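Local coordinates for protein sulfite reductase [ferredoxin] (Mycobacterium tuberculosis, PDB 1ZJ8) that reduces sulfite to sulfide with electrons from ferredoxin, using a siroheme and a [4Fe-4S] cluster, at residues 229-233 / 512-516; 387-391 / 423-427; 480-484 / 507-512. One frame throughout, in Å; residues are numbered along the deposited sequence.

Contact 1: 229-233 / 512-516; sequences VAHEI and LGLDA
Glu-232 and Leu-512 lie alongside each other, running opposite ways, where loops from the two nitrite and sulfite reductase 4Fe-4S domains meet. Segment 229-233 belongs to the link between strands 219-224 and 236-243 of one mixed sheet; 512-516 belongs to the link between strands 500-508 and 520-528 of another.

The polar part is a single hydrogen bond between the loops. Gly-513 N donates a hydrogen bond to Glu-232 OE2 at 2.8 Å, with 149° at the hydrogen, coming in from above the carboxylate plane, some 40° out of it. A bend at chi2 (110°) turns the carboxylate back, so that OE2 meets Gly-513 N while OE1 lies over one face of the His-231 ring, near the rim. That ring also packs edge-to-face with Trp-253. Glu-232 OE1 rests on Leu-512 CD1 as well, at 3.6 Å.

The apolar part is spread over the branches of Leu-512. Its CD2 faces Ile-233 CG2 at 4.2 Å and Glu-232 CB at 4.0 Å. Ile-233 also touches the siroheme, which places this junction at the cofactor pocket. The other branch, Leu-512 CD1, comes up beside Ala-230, 3.9 Å from its CA and 4.1 Å from Ala-230 CB.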
loop_
_atom_site.group_PDB
_atom_site.type_symbol
_atom_site.label_atom_id
_atom_site.label_comp_id
_atom_site.label_asym_id
_atom_site.label_seq_id
_atom_site.Cartn_x
_atom_site.Cartn_y
_atom_site.Cartn_z
ATOM N N VAL A 229 2.426 5.648 8.556
ATOM C CA VAL A 229 1.436 5.289 7.531
ATOM C C VAL A 229 1.635 6.041 6.196
ATOM O O VAL A 229 0.690 6.271 5.440
ATOM C CB VAL A 229 -0.024 5.530 8.060
ATOM C CG1 VAL A 229 -0.340 4.628 9.249
ATOM C CG2 VAL A 229 -0.244 6.995 8.436
ATOM N N ALA A 230 2.867 6.405 5.888
ATOM C CA ALA A 230 3.201 6.969 4.580
ATOM C C ALA A 230 2.116 7.940 4.154
ATOM O O ALA A 230 1.535 7.817 3.079
ATOM C CB ALA A 230 3.372 5.847 3.537
ATOM N N HIS A 231 1.829 8.904 5.012
ATOM C CA HIS A 231 0.675 9.759 4.794
ATOM C C HIS A 231 0.891 10.707 3.650
ATOM O O HIS A 231 -0.030 10.976 2.884
ATOM C CB HIS A 231 0.340 10.542 6.045
ATOM C CG HIS A 231 1.440 11.439 6.527
ATOM N ND1 HIS A 231 1.407 12.809 6.362
ATOM C CD2 HIS A 231 2.566 11.172 7.223
ATOM C CE1 HIS A 231 2.477 13.342 6.922
ATOM N NE2 HIS A 231 3.191 12.372 7.460
ATOM N N GLU A 232 2.127 11.174 3.514
ATOM C CA GLU A 232 2.485 12.155 2.516
ATOM C C GLU A 232 2.045 11.772 1.099
ATOM O O GLU A 232 1.937 12.643 0.241
ATOM C CB GLU A 232 4.000 12.396 2.569
ATOM C CG GLU A 232 4.482 13.122 3.858
ATOM C CD GLU A 232 5.300 12.253 4.832
ATOM O OE1 GLU A 232 4.949 11.074 5.062
ATOM O OE2 GLU A 232 6.297 12.780 5.390
ATOM N N ILE A 233 1.776 10.489 0.855
ATOM C CA ILE A 233 1.358 9.997 -0.478
ATOM C C ILE A 233 -0.052 9.359 -0.511
ATOM O O ILE A 233 -0.380 8.576 -1.413
ATOM C CB ILE A 233 2.416 9.009 -1.031
ATOM C CG1 ILE A 233 2.615 7.804 -0.083
ATOM C CG2 ILE A 233 3.754 9.736 -1.253
ATOM C CD1 ILE A 233 2.213 6.472 -0.679
ATOM N N LEU A 512 10.340 10.091 2.655
ATOM C CA LEU A 512 9.303 10.889 3.281
ATOM C C LEU A 512 9.872 11.452 4.577
ATOM O O LEU A 512 11.088 11.458 4.769
ATOM C CB LEU A 512 8.059 10.024 3.508
ATOM C CG LEU A 512 7.410 9.385 2.269
ATOM C CD1 LEU A 512 6.129 8.711 2.685
ATOM C CD2 LEU A 512 7.134 10.409 1.173
ATOM N N GLY A 513 9.014 11.943 5.454
ATOM C CA GLY A 513 9.467 12.492 6.727
ATOM C C GLY A 513 10.045 13.883 6.565
ATOM O O GLY A 513 9.440 14.734 5.925
ATOM N N LEU A 514 11.218 14.115 7.135
ATOM C CA LEU A 514 11.850 15.441 7.062
ATOM C C LEU A 514 12.327 15.764 5.645
ATOM O O LEU A 514 13.069 14.984 5.040
ATOM C CB LEU A 514 13.028 15.563 8.033
ATOM C CG LEU A 514 13.630 16.968 8.119
ATOM C CD1 LEU A 514 12.546 18.074 8.220
ATOM C CD2 LEU A 514 14.601 17.032 9.314
ATOM N N ASP A 515 11.887 16.916 5.134
ATOM C CA ASP A 515 12.181 17.359 3.760
ATOM C C ASP A 515 11.900 16.256 2.747
ATOM O O ASP A 515 12.754 15.910 1.914
ATOM C CB ASP A 515 13.627 17.830 3.634
ATOM C CG ASP A 515 13.980 18.897 4.647
ATOM O OD1 ASP A 515 13.091 19.702 5.021
ATOM O OD2 ASP A 515 15.158 18.927 5.073
ATOM N N ALA A 516 10.690 15.703 2.840
ATOM C CA ALA A 516 10.242 14.661 1.929
ATOM C C ALA A 516 10.434 15.145 0.500
ATOM O O ALA A 516 10.044 16.259 0.150
ATOM C CB ALA A 516 8.782 14.327 2.172
#

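Contact 2: 387-391 / 423-427. With SRM (siroheme), chain E.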
loop_
_atom_site.group_PDB
_atom_site.type_symbol
_atom_site.label_atom_id
_atom_site.label_comp_id
_atom_site.label_asym_id
_atom_site.label_seq_id
_atom_site.Cartn_x
_atom_site.Cartn_y
_atom_site.Cartn_z
ATOM N N THR A 387 1.295 -4.261 8.332
ATOM C CA THR A 387 2.059 -2.987 8.319
ATOM C C THR A 387 1.978 -2.321 6.951
ATOM O O THR A 387 1.879 -2.990 5.937
ATOM C CB THR A 387 3.562 -3.263 8.659
ATOM O OG1 THR A 387 3.630 -3.910 9.931
ATOM C CG2 THR A 387 4.448 -2.010 8.732
ATOM N N PRO A 388 1.967 -0.985 6.902
ATOM C CA PRO A 388 2.133 -0.374 5.574
ATOM C C PRO A 388 3.513 -0.542 4.926
ATOM O O PRO A 388 3.778 0.093 3.912
ATOM C CB PRO A 388 1.797 1.107 5.821
ATOM C CG PRO A 388 1.090 1.136 7.183
ATOM C CD PRO A 388 1.684 0.017 7.955
ATOM N N TYR A 389 4.360 -1.416 5.464
ATOM C CA TYR A 389 5.666 -1.722 4.866
ATOM C C TYR A 389 5.810 -3.219 4.635
ATOM O O TYR A 389 6.933 -3.747 4.585
ATOM C CB TYR A 389 6.781 -1.138 5.730
ATOM C CG TYR A 389 6.779 0.376 5.627
ATOM C CD1 TYR A 389 6.053 1.152 6.529
ATOM C CD2 TYR A 389 7.444 1.029 4.575
ATOM C CE1 TYR A 389 6.015 2.527 6.407
ATOM C CE2 TYR A 389 7.413 2.401 4.455
ATOM C CZ TYR A 389 6.701 3.144 5.371
ATOM O OH TYR A 389 6.655 4.517 5.263
ATOM N N GLN A 390 4.644 -3.869 4.484
ATOM C CA GLN A 390 4.497 -5.285 4.151
ATOM C C GLN A 390 5.056 -6.206 5.240
ATOM O O GLN A 390 5.693 -7.232 4.948
ATOM C CB GLN A 390 5.155 -5.622 2.813
ATOM C CG GLN A 390 4.852 -4.691 1.682
ATOM C CD GLN A 390 5.767 -4.946 0.504
ATOM O OE1 GLN A 390 6.979 -5.137 0.678
ATOM N NE2 GLN A 390 5.202 -4.966 -0.700
ATOM N N LYS A 391 4.809 -5.827 6.489
ATOM C CA LYS A 391 5.318 -6.545 7.650
ATOM C C LYS A 391 4.165 -6.909 8.561
ATOM O O LYS A 391 3.021 -6.527 8.306
ATOM C CB LYS A 391 6.371 -5.694 8.363
ATOM C CG LYS A 391 7.753 -5.710 7.633
ATOM C CD LYS A 391 8.200 -4.361 7.094
ATOM C CE LYS A 391 9.492 -4.438 6.234
ATOM N NZ LYS A 391 9.342 -4.682 4.771
ATOM N N ARG A 423 14.946 -6.219 5.979
ATOM C CA ARG A 423 14.106 -5.312 6.692
ATOM C C ARG A 423 13.550 -4.239 5.803
ATOM O O ARG A 423 12.375 -3.935 5.853
ATOM C CB ARG A 423 14.925 -4.638 7.780
ATOM C CG ARG A 423 14.150 -3.559 8.453
ATOM C CD ARG A 423 14.677 -3.316 9.780
ATOM N NE ARG A 423 13.919 -2.291 10.459
ATOM C CZ ARG A 423 14.181 -1.910 11.697
ATOM N NH1 ARG A 423 15.203 -2.439 12.362
ATOM N NH2 ARG A 423 13.445 -0.971 12.258
ATOM N N ASN A 424 14.419 -3.655 5.001
ATOM C CA ASN A 424 14.092 -2.414 4.313
ATOM C C ASN A 424 13.699 -2.533 2.840
ATOM O O ASN A 424 13.532 -1.530 2.175
ATOM C CB ASN A 424 15.263 -1.438 4.468
ATOM C CG ASN A 424 15.472 -1.035 5.889
ATOM O OD1 ASN A 424 14.542 -0.635 6.546
ATOM N ND2 ASN A 424 16.687 -1.167 6.383
ATOM N N LEU A 425 13.517 -3.740 2.340
ATOM C CA LEU A 425 13.208 -3.911 0.934
ATOM C C LEU A 425 11.702 -4.094 0.748
ATOM O O LEU A 425 11.051 -4.810 1.491
ATOM C CB LEU A 425 13.986 -5.102 0.338
ATOM C CG LEU A 425 13.683 -5.439 -1.142
ATOM C CD1 LEU A 425 14.892 -5.991 -1.849
ATOM C CD2 LEU A 425 12.498 -6.412 -1.339
ATOM N N MET A 426 11.141 -3.457 -0.259
ATOM C CA MET A 426 9.780 -3.776 -0.685
ATOM C C MET A 426 9.775 -4.080 -2.175
ATOM O O MET A 426 10.658 -3.642 -2.921
ATOM C CB MET A 426 8.805 -2.620 -0.404
ATOM C CG MET A 426 8.521 -2.355 1.062
ATOM S SD MET A 426 7.181 -1.146 1.369
ATOM C CE MET A 426 7.420 0.072 0.098
ATOM N N ALA A 427 8.767 -4.829 -2.598
ATOM C CA ALA A 427 8.560 -5.132 -4.002
ATOM C C ALA A 427 7.068 -5.286 -4.227
ATOM O O ALA A 427 6.318 -5.607 -3.296
ATOM C CB ALA A 427 9.287 -6.397 -4.383
HETATM FE FE SRM E . -1.613 -0.816 -6.638
HETATM C CHA SRM E . -2.907 -1.314 -9.760
HETATM C CHB SRM E . -0.621 -4.014 -6.556
HETATM C CHC SRM E . -0.425 -0.348 -3.645
HETATM C CHD SRM E . -0.601 2.356 -7.558
HETATM N NA SRM E . -1.912 -2.401 -7.820
HETATM C C1A SRM E . -2.571 -2.452 -8.998
HETATM C C2A SRM E . -2.919 -3.842 -9.437
HETATM C CMA SRM E . -4.334 -4.149 -9.056
HETATM C CDA SRM E . -2.607 -4.089 -10.887
HETATM C CEA SRM E . -3.716 -4.114 -11.890
HETATM O O3A SRM E . -4.383 -3.089 -12.062
HETATM O O4A SRM E . -3.971 -5.142 -12.535
HETATM C C3A SRM E . -1.955 -4.629 -8.616
HETATM C CAA SRM E . -2.497 -5.913 -8.084
HETATM C CBA SRM E . -2.149 -6.909 -9.158
HETATM C CCA SRM E . -1.898 -8.260 -8.571
HETATM O O1A SRM E . -1.264 -8.344 -7.496
HETATM O O2A SRM E . -2.354 -9.265 -9.168
HETATM C C4A SRM E . -1.481 -3.648 -7.599
HETATM N NB SRM E . -0.828 -2.021 -5.298
HETATM C C1B SRM E . -0.510 -3.316 -5.356
HETATM C C2B SRM E . -0.063 -3.923 -4.056
HETATM C CMB SRM E . -0.573 -5.315 -3.812
HETATM C CDB SRM E . 1.429 -3.969 -4.079
HETATM C CEB SRM E . 2.132 -4.545 -2.902
HETATM O O3B SRM E . 2.769 -5.619 -2.961
HETATM O O4B SRM E . 2.053 -3.914 -1.849
HETATM C C3B SRM E . -0.568 -2.860 -3.104
HETATM C CAB SRM E . -1.996 -3.127 -2.706
HETATM C CBB SRM E . -2.334 -2.507 -1.384
HETATM C CCB SRM E . -3.812 -2.594 -1.133
HETATM O O1B SRM E . -4.271 -3.431 -0.360
HETATM O O2B SRM E . -4.594 -1.813 -1.667
HETATM C C4B SRM E . -0.617 -1.676 -4.031
HETATM N NC SRM E . -0.609 0.624 -5.830
HETATM C C1C SRM E . -0.351 0.733 -4.511
HETATM C C2C SRM E . 0.348 1.884 -4.174
HETATM C CDC SRM E . 1.037 2.240 -2.899
HETATM C CEC SRM E . 0.309 2.887 -1.786
HETATM O O3C SRM E . -0.939 2.981 -1.822
HETATM O O4C SRM E . 1.015 3.322 -0.864
HETATM C C3C SRM E . 0.322 2.605 -5.329
HETATM C CAC SRM E . 0.974 3.949 -5.357
HETATM C CBC SRM E . 0.363 5.111 -4.602
HETATM C CCC SRM E . -0.782 5.678 -5.421
HETATM O O1C SRM E . -1.856 5.031 -5.556
HETATM O O2C SRM E . -0.590 6.796 -5.965
HETATM C C4C SRM E . -0.314 1.863 -6.291
HETATM N ND SRM E . -2.032 0.406 -8.196
HETATM C C1D SRM E . -1.360 1.546 -8.422
HETATM C C2D SRM E . -1.495 1.893 -9.780
HETATM C CAD SRM E . -1.445 3.330 -10.267
HETATM C CBD SRM E . -2.728 4.094 -10.377
HETATM C CCD SRM E . -2.788 5.554 -10.723
HETATM O O1D SRM E . -3.223 6.326 -9.839
HETATM O O2D SRM E . -2.413 5.977 -11.849
HETATM C C3D SRM E . -2.278 0.910 -10.361
HETATM C CDD SRM E . -3.052 1.065 -11.641
HETATM C CED SRM E . -4.355 1.829 -11.729
HETATM O O3D SRM E . -4.971 2.165 -10.717
HETATM O O4D SRM E . -4.841 2.142 -12.825
HETATM C C4D SRM E . -2.604 -0.002 -9.370
#
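Tyr-389 and Met-426 make a Met-aromatic contact. Met-426 SD sits 3.9 Å from Tyr-389 CD2 and meets the ring obliquely, its centroid being 5.1 Å away. Arg-480 makes a cation-pi contact with this same ring and donates a hydrogen bond to the carbonyl of the preceding residue, Pro-388 O.

Gln-390, with a left-handed backbone (phi 64°), carries the polar link. Its side chain runs out extended beyond CG (chi2 168°), which brings the amide alongside the strand. Gln-390 NE2 donates to Ala-427 O at 2.9 Å, nearly straight at 163°, and the acceptor lies in the amide plane. Arg-442 adds a weak second bond to that oxygen. Gln-390 OE1 is turned toward Met-426 CB and CG, while Gln-390 NE2 also lies 3.4 Å from siroheme O3B, so the residue lines the cofactor pocket. The end of Lys-391 lies by the carbonyls of Arg-423 and Leu-425 without a hydrogen bond to either, and its exact place is unsure.

Around the contact, 387-391 turns between strands 384-386 and 392-397 of an antiparallel sheet. Strand 425-427, continuing from helix 420-424, is one edge strand of its mixed sheet within this chain: it pairs in parallel with 469-472, and Leu-425 packs on helix 442-455.

Contact 3: 480-484 / 507-512; sequences RIQIA and HLGGHL. With SRM (siroheme), chain E.
Gly-510 and Ile-483 pass backbone to backbone, with 3.7 Å between Gly-510 CA and Ile-483 CA, an approach possible because Gly-510 presents no side chain to the other segment. Here the main chains interact directly. Gly-510 CA makes a CA-H...O contact with Gln-482 O at 3.3 Å, with 145° at the hydrogen. Gly-510 N donates to Ala-484 O at 2.8 Å, but the bond is bent to 129° and weak. Just beyond, His-511 folds back on its own segment, ND1 meeting Gly-509 O at the ring edge in a weak hydrogen bond.

Side chains close the contact at both ends. At one, the gamma-methyl of Ile-481 sits over a face of His-507 in a CH-pi contact, CG2 3.6 Å from the centroid of the His-507 ring and displaced toward its rim. At the other, Ile-483 lays two methyls against Leu-512: CG2 is 3.7 Å from Leu-512 CD2, and Ile-483 CD1 is 4.0 Å from Leu-512 CG. Ile-483 CG1 lies between backbone N and carbonyl carbon (chi1 61°), which turns CG2 to the N side.

Arg-480 takes no part across the two segments; its guanidinium reaches the siroheme. Its NH1 gives a weak hydrogen bond to siroheme O4C at 3.1 Å and another hydrogen bond to Asp-140 O. Gln-482 OE1 is hydrogen-bonded to Ser-477 OG, next to the cysteine that probably supplies the axial iron ligand, Cys-478.

Segment 480-484 lies in the loop between strands 469-472 and 486-494. Strand 500-508, whose end carries His-507 and Leu-508, pairs antiparallel with 486-494 on one side and 520-528 on the other.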
loop_
_atom_site.group_PDB
_atom_site.type_symbol
_atom_site.label_atom_id
_atom_site.label_comp_id
_atom_site.label_asym_id
_atom_site.label_seq_id
_atom_site.Cartn_x
_atom_site.Cartn_y
_atom_site.Cartn_z
ATOM N N ARG A 480 6.191 1.940 -4.239
ATOM C CA ARG A 480 6.752 3.251 -3.904
ATOM C C ARG A 480 8.184 3.491 -4.416
ATOM O O ARG A 480 9.131 3.545 -3.645
ATOM C CB ARG A 480 6.626 3.477 -2.377
ATOM C CG ARG A 480 5.240 4.068 -1.944
ATOM C CD ARG A 480 4.349 3.152 -1.118
ATOM N NE ARG A 480 4.764 3.117 0.279
ATOM C CZ ARG A 480 4.107 2.497 1.257
ATOM N NH1 ARG A 480 2.962 1.847 1.035
ATOM N NH2 ARG A 480 4.614 2.531 2.481
ATOM N N ILE A 481 8.305 3.667 -5.731
ATOM C CA ILE A 481 9.584 3.906 -6.426
ATOM C C ILE A 481 10.332 5.173 -5.973
ATOM O O ILE A 481 11.551 5.164 -5.719
ATOM C CB ILE A 481 9.349 4.118 -7.949
ATOM C CG1 ILE A 481 8.659 2.919 -8.587
ATOM C CG2 ILE A 481 10.689 4.395 -8.672
ATOM C CD1 ILE A 481 8.047 3.205 -9.924
ATOM N N GLN A 482 9.587 6.269 -5.900
ATOM C CA GLN A 482 10.193 7.588 -5.859
ATOM C C GLN A 482 10.566 7.978 -4.459
ATOM O O GLN A 482 11.098 9.067 -4.250
ATOM C CB GLN A 482 9.259 8.657 -6.461
ATOM C CG GLN A 482 8.790 8.400 -7.903
ATOM C CD GLN A 482 7.560 7.523 -7.962
ATOM O OE1 GLN A 482 7.294 6.752 -7.037
ATOM N NE2 GLN A 482 6.791 7.642 -9.045
ATOM N N ILE A 483 10.293 7.110 -3.493
ATOM C CA ILE A 483 10.567 7.456 -2.103
ATOM C C ILE A 483 11.441 6.404 -1.444
ATOM O O ILE A 483 11.302 6.136 -0.256
ATOM C CB ILE A 483 9.248 7.701 -1.326
ATOM C CG1 ILE A 483 8.369 6.446 -1.311
ATOM C CG2 ILE A 483 8.484 8.855 -1.951
ATOM C CD1 ILE A 483 7.039 6.656 -0.665
ATOM N N ALA A 484 12.345 5.818 -2.222
ATOM C CA ALA A 484 13.287 4.820 -1.724
ATOM C C ALA A 484 14.639 5.414 -1.894
ATOM O O ALA A 484 14.826 6.233 -2.770
ATOM C CB ALA A 484 13.198 3.554 -2.548
ATOM N N HIS A 507 15.784 5.136 -9.514
ATOM C CA HIS A 507 15.516 6.399 -8.833
ATOM C C HIS A 507 16.302 6.350 -7.531
ATOM O O HIS A 507 16.211 5.373 -6.786
ATOM C CB HIS A 507 14.016 6.593 -8.567
ATOM C CG HIS A 507 13.166 6.650 -9.809
ATOM N ND1 HIS A 507 12.471 7.783 -10.188
ATOM C CD2 HIS A 507 12.874 5.708 -10.742
ATOM C CE1 HIS A 507 11.807 7.543 -11.306
ATOM N NE2 HIS A 507 12.033 6.291 -11.663
ATOM N N LEU A 508 17.097 7.378 -7.263
ATOM C CA LEU A 508 17.959 7.366 -6.093
ATOM C C LEU A 508 17.625 8.503 -5.131
ATOM O O LEU A 508 17.395 9.637 -5.554
ATOM C CB LEU A 508 19.416 7.445 -6.535
ATOM C CG LEU A 508 19.939 6.176 -7.219
ATOM C CD1 LEU A 508 21.097 6.491 -8.149
ATOM C CD2 LEU A 508 20.371 5.143 -6.192
ATOM N N GLY A 509 17.594 8.197 -3.836
ATOM C CA GLY A 509 17.531 9.229 -2.793
ATOM C C GLY A 509 16.154 9.752 -2.371
ATOM O O GLY A 509 16.060 10.795 -1.731
ATOM N N GLY A 510 15.088 9.027 -2.694
ATOM C CA GLY A 510 13.735 9.400 -2.239
ATOM C C GLY A 510 13.504 9.144 -0.748
ATOM O O GLY A 510 14.111 8.247 -0.162
ATOM N N HIS A 511 12.637 9.928 -0.127
ATOM C CA HIS A 511 12.276 9.708 1.257
ATOM C C HIS A 511 11.069 10.554 1.647
ATOM O O HIS A 511 10.820 11.613 1.065
ATOM C CB HIS A 511 13.441 10.067 2.184
ATOM C CG HIS A 511 13.826 11.514 2.162
ATOM N ND1 HIS A 511 14.677 12.047 1.217
ATOM C CD2 HIS A 511 13.505 12.539 2.989
ATOM C CE1 HIS A 511 14.856 13.337 1.450
ATOM N NE2 HIS A 511 14.149 13.663 2.518
ATOM N N LEU A 512 10.340 10.091 2.655
ATOM C CA LEU A 512 9.303 10.889 3.281
ATOM C C LEU A 512 9.872 11.452 4.577
ATOM O O LEU A 512 11.088 11.458 4.769
ATOM C CB LEU A 512 8.059 10.024 3.508
ATOM C CG LEU A 512 7.410 9.385 2.269
ATOM C CD1 LEU A 512 6.129 8.711 2.685
ATOM C CD2 LEU A 512 7.134 10.409 1.173
HETATM FE FE SRM E . -1.613 -0.816 -6.638
HETATM C CHA SRM E . -2.907 -1.314 -9.760
HETATM C CHB SRM E . -0.621 -4.014 -6.556
HETATM C CHC SRM E . -0.425 -0.348 -3.645
HETATM C CHD SRM E . -0.601 2.356 -7.558
HETATM N NA SRM E . -1.912 -2.401 -7.820
HETATM C C1A SRM E . -2.571 -2.452 -8.998
HETATM C C2A SRM E . -2.919 -3.842 -9.437
HETATM C CMA SRM E . -4.334 -4.149 -9.056
HETATM C CDA SRM E . -2.607 -4.089 -10.887
HETATM C CEA SRM E . -3.716 -4.114 -11.890
HETATM O O3A SRM E . -4.383 -3.089 -12.062
HETATM O O4A SRM E . -3.971 -5.142 -12.535
HETATM C C3A SRM E . -1.955 -4.629 -8.616
HETATM C CAA SRM E . -2.497 -5.913 -8.084
HETATM C CBA SRM E . -2.149 -6.909 -9.158
HETATM C CCA SRM E . -1.898 -8.260 -8.571
HETATM O O1A SRM E . -1.264 -8.344 -7.496
HETATM O O2A SRM E . -2.354 -9.265 -9.168
HETATM C C4A SRM E . -1.481 -3.648 -7.599
HETATM N NB SRM E . -0.828 -2.021 -5.298
HETATM C C1B SRM E . -0.510 -3.316 -5.356
HETATM C C2B SRM E . -0.063 -3.923 -4.056
HETATM C CMB SRM E . -0.573 -5.315 -3.812
HETATM C CDB SRM E . 1.429 -3.969 -4.079
HETATM C CEB SRM E . 2.132 -4.545 -2.902
HETATM O O3B SRM E . 2.769 -5.619 -2.961
HETATM O O4B SRM E . 2.053 -3.914 -1.849
HETATM C C3B SRM E . -0.568 -2.860 -3.104
HETATM C CAB SRM E . -1.996 -3.127 -2.706
HETATM C CBB SRM E . -2.334 -2.507 -1.384
HETATM C CCB SRM E . -3.812 -2.594 -1.133
HETATM O O1B SRM E . -4.271 -3.431 -0.360
HETATM O O2B SRM E . -4.594 -1.813 -1.667
HETATM C C4B SRM E . -0.617 -1.676 -4.031
HETATM N NC SRM E . -0.609 0.624 -5.830
HETATM C C1C SRM E . -0.351 0.733 -4.511
HETATM C C2C SRM E . 0.348 1.884 -4.174
HETATM C CDC SRM E . 1.037 2.240 -2.899
HETATM C CEC SRM E . 0.309 2.887 -1.786
HETATM O O3C SRM E . -0.939 2.981 -1.822
HETATM O O4C SRM E . 1.015 3.322 -0.864
HETATM C C3C SRM E . 0.322 2.605 -5.329
HETATM C CAC SRM E . 0.974 3.949 -5.357
HETATM C CBC SRM E . 0.363 5.111 -4.602
HETATM C CCC SRM E . -0.782 5.678 -5.421
HETATM O O1C SRM E . -1.856 5.031 -5.556
HETATM O O2C SRM E . -0.590 6.796 -5.965
HETATM C C4C SRM E . -0.314 1.863 -6.291
HETATM N ND SRM E . -2.032 0.406 -8.196
HETATM C C1D SRM E . -1.360 1.546 -8.422
HETATM C C2D SRM E . -1.495 1.893 -9.780
HETATM C CAD SRM E . -1.445 3.330 -10.267
HETATM C CBD SRM E . -2.728 4.094 -10.377
HETATM C CCD SRM E . -2.788 5.554 -10.723
HETATM O O1D SRM E . -3.223 6.326 -9.839
HETATM O O2D SRM E . -2.413 5.977 -11.849
HETATM C C3D SRM E . -2.278 0.910 -10.361
HETATM C CDD SRM E . -3.052 1.065 -11.641
HETATM C CED SRM E . -4.355 1.829 -11.729
HETATM O O3D SRM E . -4.971 2.165 -10.717
HETATM O O4D SRM E . -4.841 2.142 -12.825
HETATM C C4D SRM E . -2.604 -0.002 -9.370
#

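Overall arrangement
From the N terminus, the chain reaches 229-233 first, and contact 1 closes only at 512-516, a span of nearly 280 residues. Contacts 2 and 3 both fall within that span, one after the other: 387-391 returns to 423-427 across 31 residues, and 480-484 meets 507-512 across 22. Contact 1 ties the first nitrite/sulfite reductase 4Fe-4S domain to the second, which carries the cluster cysteines; contact 2 joins a ferredoxin-like half domain to that second domain, and contact 3 lies wholly inside it. Contacts 1 and 3 share Leu-512. Arg-480 brings all three together at the siroheme, touching Ala-230 and Ile-233 of contact 1 and Pro-388, Tyr-389 and Met-426 of contact 2.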